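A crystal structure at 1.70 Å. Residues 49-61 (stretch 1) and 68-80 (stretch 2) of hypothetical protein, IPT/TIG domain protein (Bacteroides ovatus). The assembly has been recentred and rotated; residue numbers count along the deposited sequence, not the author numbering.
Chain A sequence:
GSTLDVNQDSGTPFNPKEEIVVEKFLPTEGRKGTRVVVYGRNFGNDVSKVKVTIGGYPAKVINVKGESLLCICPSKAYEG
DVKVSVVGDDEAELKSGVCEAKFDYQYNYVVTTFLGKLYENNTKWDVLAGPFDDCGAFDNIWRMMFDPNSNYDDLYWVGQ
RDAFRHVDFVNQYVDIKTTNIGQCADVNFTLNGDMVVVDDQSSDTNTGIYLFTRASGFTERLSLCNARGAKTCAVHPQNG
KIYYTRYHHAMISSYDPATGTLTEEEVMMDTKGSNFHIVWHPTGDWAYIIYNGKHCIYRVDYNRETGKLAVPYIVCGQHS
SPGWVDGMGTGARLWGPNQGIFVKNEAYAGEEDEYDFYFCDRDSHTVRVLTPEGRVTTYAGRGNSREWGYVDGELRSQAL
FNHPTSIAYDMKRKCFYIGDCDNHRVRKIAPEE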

# COMPACT_ATOMS: atom_id res chain seq x y z
N LYS A 49 23.58 -2.14 -34.52
CA LYS A 49 22.58 -1.40 -35.30
C LYS A 49 21.13 -1.84 -35.06
O LYS A 49 20.21 -1.21 -35.56
N VAL A 50 20.93 -2.91 -34.29
CA VAL A 50 19.57 -3.35 -33.97
C VAL A 50 19.21 -2.98 -32.54
O VAL A 50 20.02 -3.11 -31.62
N LYS A 51 17.98 -2.49 -32.37
CA LYS A 51 17.43 -2.14 -31.07
C LYS A 51 16.19 -2.98 -30.85
O LYS A 51 15.38 -3.15 -31.78
N VAL A 52 16.04 -3.52 -29.65
CA VAL A 52 14.87 -4.28 -29.28
C VAL A 52 14.28 -3.67 -28.00
O VAL A 52 15.01 -3.36 -27.07
N THR A 53 12.96 -3.48 -27.97
CA THR A 53 12.26 -3.16 -26.74
C THR A 53 11.15 -4.18 -26.53
O THR A 53 10.53 -4.66 -27.49
N ILE A 54 10.93 -4.51 -25.26
CA ILE A 54 9.83 -5.36 -24.82
C ILE A 54 9.03 -4.56 -23.81
O ILE A 54 9.56 -4.09 -22.79
N GLY A 55 7.76 -4.34 -24.13
CA GLY A 55 6.90 -3.48 -23.34
C GLY A 55 7.41 -2.05 -23.22
O GLY A 55 7.09 -1.37 -22.26
N GLY A 56 8.19 -1.59 -24.21
CA GLY A 56 8.75 -0.24 -24.20
C GLY A 56 10.14 -0.10 -23.59
O GLY A 56 10.77 0.95 -23.72
N TYR A 57 10.63 -1.15 -22.93
CA TYR A 57 11.93 -1.10 -22.27
C TYR A 57 13.04 -1.76 -23.10
O TYR A 57 12.84 -2.86 -23.62
N PRO A 58 14.20 -1.09 -23.22
CA PRO A 58 15.32 -1.66 -23.96
C PRO A 58 15.69 -3.05 -23.47
O PRO A 58 15.69 -3.30 -22.28
N ALA A 59 15.96 -3.94 -24.42
CA ALA A 59 16.42 -5.29 -24.14
C ALA A 59 17.80 -5.45 -24.75
O ALA A 59 18.00 -5.15 -25.92
N LYS A 60 18.76 -5.92 -23.95
CA LYS A 60 20.12 -6.11 -24.43
C LYS A 60 20.08 -7.15 -25.54
O LYS A 60 19.46 -8.19 -25.36
N VAL A 61 20.70 -6.85 -26.68
CA VAL A 61 20.76 -7.75 -27.81
C VAL A 61 22.10 -8.45 -27.79
O VAL A 61 23.15 -7.80 -27.75
N SER A 68 16.69 -13.96 -37.23
CA SER A 68 16.50 -14.09 -35.79
C SER A 68 17.45 -13.18 -35.03
O SER A 68 18.44 -12.69 -35.58
N LEU A 69 17.13 -12.94 -33.76
CA LEU A 69 18.05 -12.29 -32.84
C LEU A 69 17.80 -12.87 -31.46
O LEU A 69 16.72 -13.41 -31.19
N LEU A 70 18.83 -12.80 -30.62
CA LEU A 70 18.77 -13.23 -29.24
C LEU A 70 18.89 -12.00 -28.36
O LEU A 70 19.83 -11.21 -28.51
N CYS A 71 17.95 -11.83 -27.43
CA CYS A 71 17.98 -10.70 -26.52
C CYS A 71 17.61 -11.15 -25.10
O CYS A 71 17.25 -12.31 -24.87
N ILE A 72 17.76 -10.23 -24.16
CA ILE A 72 17.47 -10.48 -22.75
C ILE A 72 16.29 -9.64 -22.32
O ILE A 72 16.30 -8.40 -22.44
N CYS A 73 15.25 -10.30 -21.80
CA CYS A 73 14.05 -9.61 -21.35
C CYS A 73 14.38 -8.64 -20.20
O CYS A 73 15.01 -9.04 -19.21
N PRO A 74 13.94 -7.38 -20.32
CA PRO A 74 14.18 -6.38 -19.28
C PRO A 74 13.14 -6.47 -18.17
O PRO A 74 12.12 -7.14 -18.34
N SER A 75 13.37 -5.80 -17.06
CA SER A 75 12.32 -5.69 -16.06
C SER A 75 11.28 -4.70 -16.58
O SER A 75 11.55 -3.92 -17.51
N LYS A 76 10.09 -4.74 -15.99
CA LYS A 76 8.99 -3.83 -16.28
C LYS A 76 8.39 -3.99 -17.69
O LYS A 76 7.78 -3.06 -18.20
N ALA A 77 8.52 -5.18 -18.29
CA ALA A 77 8.02 -5.45 -19.64
C ALA A 77 6.52 -5.77 -19.70
O ALA A 77 6.07 -6.46 -20.61
N TYR A 78 5.74 -5.24 -18.76
CA TYR A 78 4.32 -5.59 -18.60
C TYR A 78 3.50 -5.49 -19.89
O TYR A 78 2.72 -6.40 -20.19
N GLU A 79 3.66 -4.41 -20.65
CA GLU A 79 2.82 -4.18 -21.84
C GLU A 79 3.11 -5.23 -22.91
O GLU A 79 2.25 -5.56 -23.72
N GLY A 80 4.33 -5.75 -22.90
CA GLY A 80 4.65 -6.95 -23.65
C GLY A 80 4.90 -6.82 -25.14
O GLY A 80 5.29 -7.79 -25.76

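Two waters carry much of the polar traffic between a β-hairpin (stretch 1) and the strand and loop of stretch 2, where a single direct hydrogen bond, Ile72 N to Lys60 O (2.9 Å), crosses the contact. Beside that bond, water 2 accepts from Lys60 N (2.9 Å) and donates to Ile72 O (2.7 Å), filling the gap between backbones that diverge here. At the turn of the hairpin, water 1 donates to Gly55 O and Lys76 O (both 2.8 Å) and accepts from Glu79 N (2.9 Å), tying three backbone groups together.

Apolar side chains fill the space between. Val50 (p) and Val52 (t) point toward stretch 2 and meet Leu69 (p, p): Val50 CG2 lies 4.0 Å and Val52 CG2 3.6 Å from Leu69 CD2. Cys71 (p) sets its sulfur among three neighbours, with SG 4.1 Å from Val52 CG1, 4.2 Å from Ala59 CB and 4.4 Å from Ile54 CD1. Ile54 (m, t) leaves its backbone sideways yet spans the loop, its CB 4.0 Å from Pro74 CD and its CG2 3.7 Å from Ala77 CB. Pro74 points toward the hairpin, placing CD 4.0 Å from Ala59 CB and CG 3.8 Å from Tyr57 CB.

Tyr57 (m, chi2 90°) lays its ring against Lys76 (chi1 m, chi2 t): Lys76 CB sits over one face, 3.9 Å from the ring centroid, in a CH-π contact, while Lys76 NZ comes within 3.5 Å of Tyr57 CE2. Gly55 closes the turn end tightly, its CA 3.5 Å from Gly80 N; a CB here would point toward stretch 2 and clash with Ala77 O at 2.8 Å. Lys51 and Thr53 point away, in keeping with the alternation along their strand.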

# COMPACT_ATOMS: atom_id res chain seq x y z
CB LYS A 49 22.93 -1.49 -36.79
CG LYS A 49 24.26 -0.85 -37.15
CD LYS A 49 24.25 0.64 -36.84
CE LYS A 49 25.51 1.34 -37.30
NZ LYS A 49 25.51 2.74 -36.80
CB VAL A 50 19.39 -4.87 -34.20
CG1 VAL A 50 20.17 -5.67 -33.18
CG2 VAL A 50 17.91 -5.25 -34.18
CB LYS A 51 17.07 -0.65 -31.03
CG LYS A 51 18.24 0.31 -31.24
CD LYS A 51 18.86 0.76 -29.92
CE LYS A 51 19.70 2.02 -30.09
NZ LYS A 51 18.89 3.21 -30.49
CB VAL A 52 15.20 -5.77 -29.04
CG1 VAL A 52 13.96 -6.55 -28.63
CG2 VAL A 52 15.78 -6.39 -30.31
CB THR A 53 11.67 -1.73 -26.76
OG1 THR A 53 10.72 -1.59 -27.83
CG2 THR A 53 12.78 -0.70 -26.92
CB ILE A 54 10.33 -6.70 -24.23
CG1 ILE A 54 11.25 -7.40 -25.24
CG2 ILE A 54 9.15 -7.58 -23.84
CD1 ILE A 54 11.59 -8.83 -24.88
CB TYR A 57 11.81 -1.76 -20.90
CG TYR A 57 11.00 -0.88 -19.95
CD1 TYR A 57 9.62 -1.03 -19.86
CD2 TYR A 57 11.60 0.10 -19.20
CE1 TYR A 57 8.86 -0.22 -19.03
CE2 TYR A 57 10.86 0.93 -18.37
CZ TYR A 57 9.49 0.76 -18.29
OH TYR A 57 8.76 1.56 -17.46
CB PRO A 58 16.46 -0.69 -23.69
CG PRO A 58 15.80 0.61 -23.39
CD PRO A 58 14.52 0.25 -22.70
CB ALA A 59 15.45 -6.31 -24.72
CB LYS A 60 21.04 -6.57 -23.30
CG LYS A 60 22.48 -6.09 -23.40
CD LYS A 60 23.31 -6.90 -24.39
CE LYS A 60 24.80 -6.55 -24.32
NZ LYS A 60 25.49 -7.20 -23.17
CB VAL A 61 20.60 -6.99 -29.15
CG1 VAL A 61 20.70 -7.95 -30.33
CG2 VAL A 61 19.28 -6.24 -29.18
CB SER A 68 16.70 -15.53 -35.31
OG SER A 68 18.05 -15.92 -35.46
CB LEU A 69 17.87 -10.75 -32.86
CG LEU A 69 16.53 -10.14 -32.42
CD1 LEU A 69 16.44 -10.13 -30.88
CD2 LEU A 69 16.38 -8.71 -32.94
CB LEU A 70 19.92 -14.20 -28.93
CG LEU A 70 20.07 -14.73 -27.50
CD1 LEU A 70 18.89 -15.61 -27.11
CD2 LEU A 70 21.37 -15.50 -27.33
CB CYS A 71 17.07 -9.57 -27.03
SG CYS A 71 15.32 -9.96 -26.88
CB ILE A 72 18.70 -10.15 -21.88
CG1 ILE A 72 19.89 -11.03 -22.28
CG2 ILE A 72 18.41 -10.33 -20.39
CD1 ILE A 72 21.15 -10.69 -21.50
CB CYS A 73 13.01 -10.62 -20.85
SG CYS A 73 11.45 -9.84 -20.43
CB PRO A 74 14.00 -5.07 -20.04
CG PRO A 74 12.90 -5.39 -21.00
CD PRO A 74 13.19 -6.80 -21.45
CB SER A 75 12.88 -5.26 -14.69
OG SER A 75 13.60 -4.06 -14.81
CB LYS A 76 9.38 -2.36 -16.05
CG LYS A 76 10.02 -2.07 -14.69
CD LYS A 76 10.11 -0.57 -14.42
CE LYS A 76 11.52 -0.10 -14.08
NZ LYS A 76 12.38 0.14 -15.29
CB ALA A 77 8.82 -6.58 -20.26
CB TYR A 78 3.67 -4.72 -17.53
CG TYR A 78 4.48 -4.61 -16.26
CD1 TYR A 78 4.59 -5.68 -15.38
CD2 TYR A 78 5.14 -3.43 -15.94
CE1 TYR A 78 5.34 -5.59 -14.22
CE2 TYR A 78 5.89 -3.32 -14.78
CZ TYR A 78 5.99 -4.41 -13.93
OH TYR A 78 6.75 -4.30 -12.79
CB GLU A 79 3.00 -2.77 -22.38
CG GLU A 79 2.53 -1.70 -21.40
CD GLU A 79 2.69 -0.28 -21.91
OE1 GLU A 79 3.29 -0.08 -22.99
OE2 GLU A 79 2.23 0.65 -21.21
O HOH W 1 5.79 -2.49 -20.05
O HOH W 2 17.96 -6.68 -21.24